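Local structure of Cys-Gly metallodipeptidase DUG1 (4G1P) at residues L23-Q28 and A46-E51; S37-V42 and G67-P72; Y202-K207 and M311-Y316. The protein hydrolyses the dipeptide Cys-Gly as a zinc- or manganese-dependent M20 peptidase and is the catalytic component of the complex that degrades glutathione. One frame throughout, in Å; residues are numbered along the deposited sequence.

Contact 1 of 3, residues L23-Q28 and A46-E51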
loop_
_atom_site.group_PDB
_atom_site.type_symbol
_atom_site.label_atom_id
_atom_site.label_comp_id
_atom_site.label_asym_id
_atom_site.label_seq_id
_atom_site.Cartn_x
_atom_site.Cartn_y
_atom_site.Cartn_z
ATOM N N LEU A 23 4.338 12.388 -30.885
ATOM C CA LEU A 23 4.741 11.814 -29.614
ATOM C C LEU A 23 3.936 12.421 -28.455
ATOM O O LEU A 23 3.686 11.770 -27.453
ATOM C CB LEU A 23 6.239 11.992 -29.406
ATOM C CG LEU A 23 6.829 11.441 -28.115
ATOM C CD1 LEU A 23 6.584 9.955 -28.007
ATOM C CD2 LEU A 23 8.311 11.743 -28.051
ATOM N N THR A 24 3.495 13.660 -28.609
ATOM C CA THR A 24 2.730 14.302 -27.550
ATOM C C THR A 24 1.361 13.662 -27.406
ATOM O O THR A 24 0.911 13.409 -26.287
ATOM C CB THR A 24 2.536 15.804 -27.799
ATOM O OG1 THR A 24 3.813 16.443 -27.922
ATOM C CG2 THR A 24 1.766 16.422 -26.661
ATOM N N LYS A 25 0.706 13.410 -28.539
ATOM C CA LYS A 25 -0.636 12.840 -28.533
ATOM C C LYS A 25 -0.628 11.468 -27.896
ATOM O O LYS A 25 -1.484 11.151 -27.062
ATOM C CB LYS A 25 -1.191 12.735 -29.947
ATOM C CG LYS A 25 -1.656 14.053 -30.528
ATOM C CD LYS A 25 -1.791 13.983 -32.043
ATOM C CE LYS A 25 -2.151 15.336 -32.615
ATOM N NZ LYS A 25 -1.560 16.405 -31.757
ATOM N N ALA A 26 0.356 10.668 -28.296
ATOM C CA ALA A 26 0.543 9.318 -27.792
ATOM C C ALA A 26 0.731 9.283 -26.273
ATOM O O ALA A 26 0.082 8.518 -25.565
ATOM C CB ALA A 26 1.736 8.674 -28.485
ATOM N N ILE A 27 1.633 10.121 -25.789
ATOM C CA ILE A 27 1.963 10.175 -24.381
ATOM C C ILE A 27 0.742 10.629 -23.570
ATOM O O ILE A 27 0.606 10.288 -22.400
ATOM C CB ILE A 27 3.188 11.106 -24.175
ATOM C CG1 ILE A 27 4.438 10.466 -24.784
ATOM C CG2 ILE A 27 3.422 11.436 -22.717
ATOM C CD1 ILE A 27 4.713 9.071 -24.276
ATOM N N GLN A 28 -0.167 11.367 -24.201
ATOM C CA GLN A 28 -1.325 11.905 -23.486
ATOM C C GLN A 28 -2.398 10.862 -23.208
ATOM O O GLN A 28 -3.203 11.024 -22.309
ATOM C CB GLN A 28 -1.948 13.068 -24.241
ATOM C CG GLN A 28 -1.906 14.360 -23.477
ATOM C CD GLN A 28 -1.693 15.561 -24.400
ATOM O OE1 GLN A 28 -0.797 16.402 -24.171
ATOM N NE2 GLN A 28 -2.516 15.642 -25.458
ATOM N N ALA A 46 -3.854 2.198 -28.792
ATOM C CA ALA A 46 -3.677 1.271 -29.916
ATOM C C ALA A 46 -4.315 1.839 -31.171
ATOM O O ALA A 46 -3.785 1.705 -32.274
ATOM C CB ALA A 46 -4.287 -0.087 -29.602
ATOM N N LYS A 47 -5.460 2.476 -30.987
ATOM C CA LYS A 47 -6.201 3.023 -32.094
ATOM C C LYS A 47 -5.392 4.156 -32.692
ATOM O O LYS A 47 -5.230 4.236 -33.912
ATOM C CB LYS A 47 -7.587 3.510 -31.633
ATOM C CG LYS A 47 -8.563 3.766 -32.774
ATOM C CD LYS A 47 -9.695 4.671 -32.335
ATOM C CE LYS A 47 -9.185 6.070 -31.955
ATOM N NZ LYS A 47 -10.193 6.879 -31.180
ATOM N N PHE A 48 -4.865 5.016 -31.824
ATOM C CA PHE A 48 -4.064 6.148 -32.263
ATOM C C PHE A 48 -2.864 5.692 -33.079
ATOM O O PHE A 48 -2.562 6.265 -34.116
ATOM C CB PHE A 48 -3.577 6.961 -31.071
ATOM C CG PHE A 48 -2.563 8.006 -31.430
ATOM C CD1 PHE A 48 -2.935 9.138 -32.140
ATOM C CD2 PHE A 48 -1.234 7.856 -31.069
ATOM C CE1 PHE A 48 -1.994 10.112 -32.486
ATOM C CE2 PHE A 48 -0.289 8.819 -31.404
ATOM C CZ PHE A 48 -0.672 9.952 -32.120
ATOM N N ILE A 49 -2.178 4.664 -32.603
ATOM C CA ILE A 49 -1.015 4.152 -33.300
ATOM C C ILE A 49 -1.379 3.591 -34.668
ATOM O O ILE A 49 -0.746 3.932 -35.665
ATOM C CB ILE A 49 -0.257 3.118 -32.442
ATOM C CG1 ILE A 49 0.412 3.848 -31.282
ATOM C CG2 ILE A 49 0.799 2.378 -33.261
ATOM C CD1 ILE A 49 1.067 2.947 -30.321
ATOM N N SER A 50 -2.408 2.755 -34.727
ATOM C CA SER A 50 -2.838 2.212 -36.020
ATOM C C SER A 50 -3.157 3.327 -37.000
ATOM O O SER A 50 -2.905 3.190 -38.178
ATOM C CB SER A 50 -4.043 1.280 -35.871
ATOM O OG SER A 50 -5.086 1.909 -35.150
ATOM N N GLU A 51 -3.693 4.433 -36.497
ATOM C CA GLU A 51 -3.952 5.620 -37.305
ATOM C C GLU A 51 -2.670 6.252 -37.855
ATOM O O GLU A 51 -2.615 6.647 -39.029
ATOM C CB GLU A 51 -4.740 6.654 -36.507
ATOM C CG GLU A 51 -6.226 6.416 -36.512
ATOM C CD GLU A 51 -6.951 7.212 -35.440
ATOM O OE1 GLU A 51 -6.268 7.811 -34.572
ATOM O OE2 GLU A 51 -8.206 7.231 -35.462
#

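Contact 2 of 3, residues S37-V42 and G67-P72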
loop_
_atom_site.group_PDB
_atom_site.type_symbol
_atom_site.label_atom_id
_atom_site.label_comp_id
_atom_site.label_asym_id
_atom_site.label_seq_id
_atom_site.Cartn_x
_atom_site.Cartn_y
_atom_site.Cartn_z
ATOM N N SER A 37 -9.455 0.340 -14.830
ATOM C CA SER A 37 -10.227 1.548 -15.097
ATOM C C SER A 37 -9.690 2.335 -16.293
ATOM O O SER A 37 -10.379 3.197 -16.828
ATOM C CB SER A 37 -10.238 2.451 -13.867
ATOM O OG SER A 37 -9.065 3.253 -13.825
ATOM N N LEU A 38 -8.463 2.039 -16.714
ATOM C CA LEU A 38 -7.855 2.756 -17.829
ATOM C C LEU A 38 -7.728 1.886 -19.065
ATOM O O LEU A 38 -7.107 2.294 -20.051
ATOM C CB LEU A 38 -6.472 3.272 -17.434
ATOM C CG LEU A 38 -6.402 4.287 -16.296
ATOM C CD1 LEU A 38 -4.963 4.639 -16.003
ATOM C CD2 LEU A 38 -7.203 5.531 -16.633
ATOM N N ARG A 39 -8.292 0.681 -19.011
ATOM C CA ARG A 39 -8.190 -0.238 -20.139
ATOM C C ARG A 39 -8.653 0.446 -21.424
ATOM O O ARG A 39 -8.029 0.300 -22.474
ATOM C CB ARG A 39 -8.980 -1.527 -19.876
ATOM C CG ARG A 39 -8.974 -2.551 -21.019
ATOM C CD ARG A 39 -7.569 -3.003 -21.418
ATOM N NE ARG A 39 -6.752 -3.329 -20.255
ATOM C CZ ARG A 39 -6.476 -4.563 -19.842
ATOM N NH1 ARG A 39 -6.932 -5.606 -20.505
ATOM N NH2 ARG A 39 -5.734 -4.755 -18.762
ATOM N N SER A 40 -9.721 1.232 -21.327
ATOM C CA SER A 40 -10.259 1.934 -22.489
ATOM C C SER A 40 -9.233 2.896 -23.080
ATOM O O SER A 40 -9.151 3.059 -24.292
ATOM C CB SER A 40 -11.548 2.677 -22.138
ATOM O OG SER A 40 -11.266 3.868 -21.445
ATOM N N LYS A 41 -8.444 3.522 -22.216
ATOM C CA LYS A 41 -7.338 4.358 -22.671
ATOM C C LYS A 41 -6.345 3.541 -23.481
ATOM O O LYS A 41 -5.864 3.988 -24.528
ATOM C CB LYS A 41 -6.637 5.010 -21.483
ATOM C CG LYS A 41 -7.529 5.968 -20.725
ATOM C CD LYS A 41 -8.177 6.959 -21.682
ATOM C CE LYS A 41 -9.030 7.985 -20.939
ATOM N NZ LYS A 41 -9.817 8.843 -21.885
ATOM N N VAL A 42 -6.056 2.335 -23.002
ATOM C CA VAL A 42 -5.131 1.468 -23.714
ATOM C C VAL A 42 -5.627 1.207 -25.125
ATOM O O VAL A 42 -4.839 1.227 -26.069
ATOM C CB VAL A 42 -4.854 0.137 -22.979
ATOM C CG1 VAL A 42 -3.749 -0.613 -23.683
ATOM C CG2 VAL A 42 -4.445 0.409 -21.564
ATOM N N GLY A 67 -7.669 -12.053 -26.912
ATOM C CA GLY A 67 -8.799 -12.632 -26.215
ATOM C C GLY A 67 -9.106 -11.902 -24.923
ATOM O O GLY A 67 -8.802 -10.721 -24.779
ATOM N N ILE A 68 -9.714 -12.613 -23.980
ATOM C CA ILE A 68 -10.067 -12.030 -22.693
ATOM C C ILE A 68 -8.948 -12.224 -21.678
ATOM O O ILE A 68 -8.319 -13.279 -21.627
ATOM C CB ILE A 68 -11.363 -12.641 -22.133
ATOM C CG1 ILE A 68 -12.546 -12.324 -23.048
ATOM C CG2 ILE A 68 -11.623 -12.133 -20.725
ATOM C CD1 ILE A 68 -12.613 -10.879 -23.485
ATOM N N GLN A 69 -8.706 -11.198 -20.871
ATOM C CA GLN A 69 -7.681 -11.261 -19.838
ATOM C C GLN A 69 -7.841 -12.524 -18.996
ATOM O O GLN A 69 -8.904 -12.774 -18.431
ATOM C CB GLN A 69 -7.751 -10.023 -18.946
ATOM C CG GLN A 69 -6.568 -9.083 -19.090
ATOM C CD GLN A 69 -5.804 -8.915 -17.796
ATOM O OE1 GLN A 69 -5.584 -7.799 -17.334
ATOM N NE2 GLN A 69 -5.396 -10.029 -17.202
ATOM N N PRO A 70 -6.780 -13.319 -18.918
ATOM C CA PRO A 70 -6.827 -14.575 -18.167
ATOM C C PRO A 70 -5.621 -14.751 -17.254
ATOM O O PRO A 70 -5.129 -13.783 -16.678
ATOM C CB PRO A 70 -6.789 -15.626 -19.271
ATOM C CG PRO A 70 -5.975 -14.990 -20.348
ATOM C CD PRO A 70 -6.185 -13.502 -20.254
ATOM N N PRO A 71 -5.155 -15.988 -17.130
ATOM C CA PRO A 71 -3.989 -16.299 -16.309
ATOM C C PRO A 71 -4.359 -16.479 -14.839
ATOM O O PRO A 71 -5.257 -17.252 -14.506
ATOM C CB PRO A 71 -2.925 -15.225 -16.467
ATOM N N PRO A 72 -3.657 -15.765 -13.963
ATOM C CA PRO A 72 -3.926 -15.839 -12.522
ATOM C C PRO A 72 -4.419 -14.510 -11.957
ATOM O O PRO A 72 -4.119 -13.462 -12.526
ATOM C CB PRO A 72 -2.559 -16.191 -11.931
ATOM C CG PRO A 72 -1.574 -15.675 -12.922
ATOM C CD PRO A 72 -2.217 -15.873 -14.262
#

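Contact 3 of 3, residues Y202-K207 and M311-Y316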
loop_
_atom_site.group_PDB
_atom_site.type_symbol
_atom_site.label_atom_id
_atom_site.label_comp_id
_atom_site.label_asym_id
_atom_site.label_seq_id
_atom_site.Cartn_x
_atom_site.Cartn_y
_atom_site.Cartn_z
ATOM N N TYR A 202 18.071 0.581 -22.804
ATOM C CA TYR A 202 18.795 1.848 -22.648
ATOM C C TYR A 202 20.280 1.619 -22.726
ATOM O O TYR A 202 20.740 0.493 -22.557
ATOM C CB TYR A 202 18.457 2.473 -21.286
ATOM C CG TYR A 202 17.057 2.121 -20.879
ATOM C CD1 TYR A 202 16.795 0.954 -20.160
ATOM C CD2 TYR A 202 15.984 2.902 -21.286
ATOM C CE1 TYR A 202 15.496 0.599 -19.831
ATOM C CE2 TYR A 202 14.691 2.558 -20.958
ATOM C CZ TYR A 202 14.446 1.409 -20.232
ATOM O OH TYR A 202 13.149 1.062 -19.911
ATOM N N TRP A 203 21.025 2.698 -22.959
ATOM C CA TRP A 203 22.474 2.669 -22.836
ATOM C C TRP A 203 22.778 2.287 -21.420
ATOM O O TRP A 203 21.974 2.517 -20.521
ATOM C CB TRP A 203 23.077 4.051 -23.065
ATOM C CG TRP A 203 22.944 4.574 -24.437
ATOM C CD1 TRP A 203 22.384 3.943 -25.505
ATOM C CD2 TRP A 203 23.389 5.851 -24.907
ATOM N NE1 TRP A 203 22.445 4.752 -26.616
ATOM C CE2 TRP A 203 23.056 5.930 -26.274
ATOM C CE3 TRP A 203 24.027 6.937 -24.305
ATOM C CZ2 TRP A 203 23.353 7.047 -27.051
ATOM C CZ3 TRP A 203 24.317 8.045 -25.075
ATOM C CH2 TRP A 203 23.981 8.090 -26.435
ATOM N N LEU A 204 23.953 1.723 -21.214
ATOM C CA LEU A 204 24.411 1.393 -19.875
ATOM C C LEU A 204 24.493 2.638 -18.985
ATOM O O LEU A 204 24.082 2.630 -17.823
ATOM C CB LEU A 204 25.788 0.745 -19.983
ATOM C CG LEU A 204 26.502 0.474 -18.672
ATOM C CD1 LEU A 204 25.696 -0.539 -17.905
ATOM C CD2 LEU A 204 27.903 -0.034 -18.978
ATOM N N GLY A 205 25.042 3.703 -19.544
ATOM C CA GLY A 205 25.303 4.912 -18.795
ATOM C C GLY A 205 24.679 6.041 -19.566
ATOM O O GLY A 205 23.664 5.838 -20.237
ATOM N N THR A 206 25.285 7.220 -19.503
ATOM C CA THR A 206 24.684 8.379 -20.138
ATOM C C THR A 206 25.512 9.003 -21.259
ATOM O O THR A 206 25.077 9.967 -21.877
ATOM C CB THR A 206 24.399 9.466 -19.110
ATOM O OG1 THR A 206 25.638 9.981 -18.615
ATOM C CG2 THR A 206 23.565 8.910 -17.955
ATOM N N LYS A 207 26.689 8.454 -21.534
ATOM C CA LYS A 207 27.652 9.128 -22.408
ATOM C C LYS A 207 27.965 8.376 -23.699
ATOM O O LYS A 207 28.398 8.977 -24.670
ATOM C CB LYS A 207 28.960 9.356 -21.660
ATOM C CG LYS A 207 28.794 9.738 -20.191
ATOM C CD LYS A 207 29.913 9.133 -19.342
ATOM C CE LYS A 207 29.863 9.658 -17.922
ATOM N NZ LYS A 207 29.819 11.147 -17.916
ATOM N N MET A 311 28.759 -7.394 -13.803
ATOM C CA MET A 311 28.386 -8.802 -13.742
ATOM C C MET A 311 27.179 -9.071 -12.856
ATOM O O MET A 311 26.401 -9.999 -13.111
ATOM C CB MET A 311 29.574 -9.669 -13.335
ATOM C CG MET A 311 30.591 -9.831 -14.456
ATOM S SD MET A 311 31.766 -11.133 -14.094
ATOM C CE MET A 311 32.309 -10.622 -12.465
ATOM N N HIS A 312 27.011 -8.247 -11.831
ATOM C CA HIS A 312 25.846 -8.379 -10.981
ATOM C C HIS A 312 24.585 -7.729 -11.563
ATOM O O HIS A 312 23.477 -8.092 -11.170
ATOM C CB HIS A 312 26.149 -7.932 -9.548
ATOM C CG HIS A 312 26.878 -8.973 -8.757
ATOM N ND1 HIS A 312 28.227 -8.896 -8.483
ATOM C CD2 HIS A 312 26.454 -10.147 -8.233
ATOM C CE1 HIS A 312 28.596 -9.967 -7.805
ATOM N NE2 HIS A 312 27.540 -10.741 -7.641
ATOM N N ARG A 313 24.745 -6.796 -12.507
ATOM C CA ARG A 313 23.603 -6.347 -13.311
ATOM C C ARG A 313 23.262 -7.324 -14.424
ATOM O O ARG A 313 22.107 -7.437 -14.801
ATOM C CB ARG A 313 23.867 -5.014 -13.995
ATOM C CG ARG A 313 24.217 -3.885 -13.092
ATOM C CD ARG A 313 24.734 -2.731 -13.926
ATOM N NE ARG A 313 23.653 -2.088 -14.657
ATOM C CZ ARG A 313 23.414 -0.787 -14.610
ATOM N NH1 ARG A 313 24.197 -0.010 -13.884
ATOM N NH2 ARG A 313 22.406 -0.265 -15.297
ATOM N N TRP A 314 24.267 -8.003 -14.976
ATOM C CA TRP A 314 24.069 -8.716 -16.244
ATOM C C TRP A 314 23.937 -10.235 -16.182
ATOM O O TRP A 314 23.154 -10.813 -16.934
ATOM C CB TRP A 314 25.170 -8.367 -17.245
ATOM C CG TRP A 314 25.176 -6.942 -17.685
ATOM C CD1 TRP A 314 24.201 -6.014 -17.474
ATOM C CD2 TRP A 314 26.224 -6.271 -18.402
ATOM N NE1 TRP A 314 24.578 -4.810 -18.007
ATOM C CE2 TRP A 314 25.814 -4.939 -18.587
ATOM C CE3 TRP A 314 27.474 -6.671 -18.904
ATOM C CZ2 TRP A 314 26.601 -4.000 -19.263
ATOM C CZ3 TRP A 314 28.257 -5.740 -19.566
ATOM C CH2 TRP A 314 27.817 -4.420 -19.739
ATOM N N ARG A 315 24.714 -10.893 -15.326
ATOM C CA ARG A 315 24.838 -12.345 -15.454
ATOM C C ARG A 315 24.755 -13.123 -14.154
ATOM O O ARG A 315 24.812 -14.343 -14.173
ATOM C CB ARG A 315 26.110 -12.722 -16.232
ATOM C CG ARG A 315 27.404 -12.266 -15.585
ATOM C CD ARG A 315 28.090 -13.419 -14.878
ATOM N NE ARG A 315 28.239 -14.562 -15.764
ATOM C CZ ARG A 315 28.065 -15.825 -15.389
ATOM N NH1 ARG A 315 27.748 -16.102 -14.132
ATOM N NH2 ARG A 315 28.212 -16.815 -16.266
ATOM N N TYR A 316 24.617 -12.423 -13.035
ATOM C CA TYR A 316 24.245 -13.069 -11.770
ATOM C C TYR A 316 22.803 -12.711 -11.448
ATOM O O TYR A 316 22.384 -11.589 -11.702
ATOM C CB TYR A 316 25.176 -12.633 -10.632
ATOM C CG TYR A 316 26.579 -13.194 -10.768
ATOM C CD1 TYR A 316 26.780 -14.522 -11.126
ATOM C CD2 TYR A 316 27.697 -12.397 -10.564
ATOM C CE1 TYR A 316 28.055 -15.047 -11.256
ATOM C CE2 TYR A 316 28.973 -12.916 -10.697
ATOM C CZ TYR A 316 29.143 -14.244 -11.042
ATOM O OH TYR A 316 30.407 -14.777 -11.178
#

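Contact 1 of 3, residues L23-Q28 and A46-E51
Phe48 lies against Lys25 and Ala26 in a small, purely nonpolar helix-to-helix contact, made where the C-terminal part of helix 16-28 passes the middle of helix 39-55. The backbones stay well apart, the nearest CA atoms being those of Ala26 and Phe48 at 7.2 Å, and the phenyl ring spans the distance. With CG of Phe48 anti to its own backbone N (chi1 170°), the ring is held out from its helix and its far end lies obliquely against two consecutive residues, both on the same side of the ring plane. CE2 of Phe48 meets CB of Ala26 at 3.6 Å and also lies 3.7 Å from the backbone N of Ala26. CZ of Phe48 rests 3.6 Å from CB of Lys25, and CE1 of Phe48 lies 3.9 Å from CD of Lys25. The lysine chain crosses the phenylalanine side chain at about a right angle, giving its aliphatic part to the ring while NZ ends farther from residues 46-51. In the catalytic domain of this M20 peptidase, helices flank a mixed sheet, and each of the two helices has further neighbours: Ala26 also packs on Thr139 and Leu143 of helix 135-154, whereas Ala46 and Ile49 reach Ile84 of strand 83-88. Were an alanine to replace Phe48, Lys25 CB and Ala26 CB would lose the ring they rest on, and a gap would probably open between the helices. The side chain of Ala26 is about 12 Å from that of Asp104, an active-site residue by similarity.

Contact 2 of 3, residues S37-V42 and G67-P72
Arg39 and Gln69 join backbones that are far apart and unlike in shape: their CA atoms, the nearest pair of the two segments, are 11.0 Å from each other. Arg39 begins helix 39-55, directly after Leu38 at the N-cap position, and the helix is under way once Val42 N bonds to Leu38 O. Residues 67-72 form no regular structure and belong to the long loop between strands 61-64 and 83-88, neighbours in the mixed sheet of the catalytic domain. Gly67 has a positive phi, and at its backbone angles a CB would run into the preceding carbonyl oxygen. The loop is tied back on itself by backbone hydrogen bonds of Gly67 with Leu80 and of Gln69 with Leu78.

Both side chains start toward the opposite segment. The arginine has CG anti to its backbone N (chi1 178°) and then bends at chi2 and chi3, which turns the guanidinium to meet the bent glutamine with one edge. Guanidinium and amide are almost coplanar, their planes only 4° apart, and CG of Gln69 also lies in the guanidinium plane, 3.8 Å from Arg39 NH1. The stronger polar partners of the arginine lie outside these segments: NH1 donates to Ser79 O and NH2 to Ser33 O. Its guanidinium thus bridges the loop that precedes helix 39-55 and the far arm of the loop that contains Gln69, with the glutamine as a secondary acceptor. Across the contact itself the link is one weak hydrogen bond, from Arg39 NH2 to Gln69 OE1 at 3.4 Å, long but fairly straight with an N-H...O angle of 164°.

Contact 3 of 3, residues Y202-K207 and M311-Y316
Leu204 points its branched end at two consecutive side chains, Arg313 and Trp314, and one methyl, CD1, does most of the touching. CD1 of Leu204 sits over the centre of one face of the Arg313 guanidinium, 4.0 Å from Arg313 CZ, so the flat cationic group meets the leucine as a surface and not through its N-H edges. Leu204 CD1 also lies 3.8 Å from CZ2 of Trp314, at the six-membered part of the indole. The second methyl, Leu204 CD2, stands a little farther from that atom, 4.2 Å from Trp314 CZ2. The leucine and the tryptophan cross at about a right angle, whereas the approach of Leu204 to Arg313 is oblique.

Residues 202-207 form part of the connection by which the chain leaves strand 195-198, in the mixed sheet of the catalytic domain, for strand 210-226 of the second sheet. Trp314 closes helix 306-314 just ahead of strand 318-325 of that second sheet. This is plain packing away from the annotated sites, joining that connection to the helix that leads into the second sheet, probably that of the lid domain.

The leucine gets there with CG anti to its own N (chi1 173°), which swings the methyls across to the helix although the side chain does not start out toward it. On the helix, Arg313 and Trp314 set off toward the loop, and a bend at chi3 (73°) turns the guanidinium of Arg313 under the methyl. Trp314 also packs on Thr417 and Arg418 of strand 415-419, and Arg313 on Leu292 of helix 289-296 and on Ile236 of the second subunit. At the helix end Met311 O accepts from two backbone donors, Arg315 N at 2.9 Å and Tyr316 N at 3.0 Å.

In the fold
From the N terminus, helix 16-28 comes first, and contact 1 closes a short loop by packing it on helix 39-55. Contact 2 crosses contact 1: its first segment, 37-42, lies between 23-28 and 46-51, and its second, 67-72, comes after both. Helix 39-55 is therefore tied near its start to the loop following strand 61-64, and farther along to helix 16-28; the two contact centres are about 18 Å apart. Contact 3 follows in series and closes a much longer excursion of 103 residues, joining the connection after strand 195-198 to helix 306-314. Its centre is about 30 Å from that of contact 1, on the opposite side of the chain's centre.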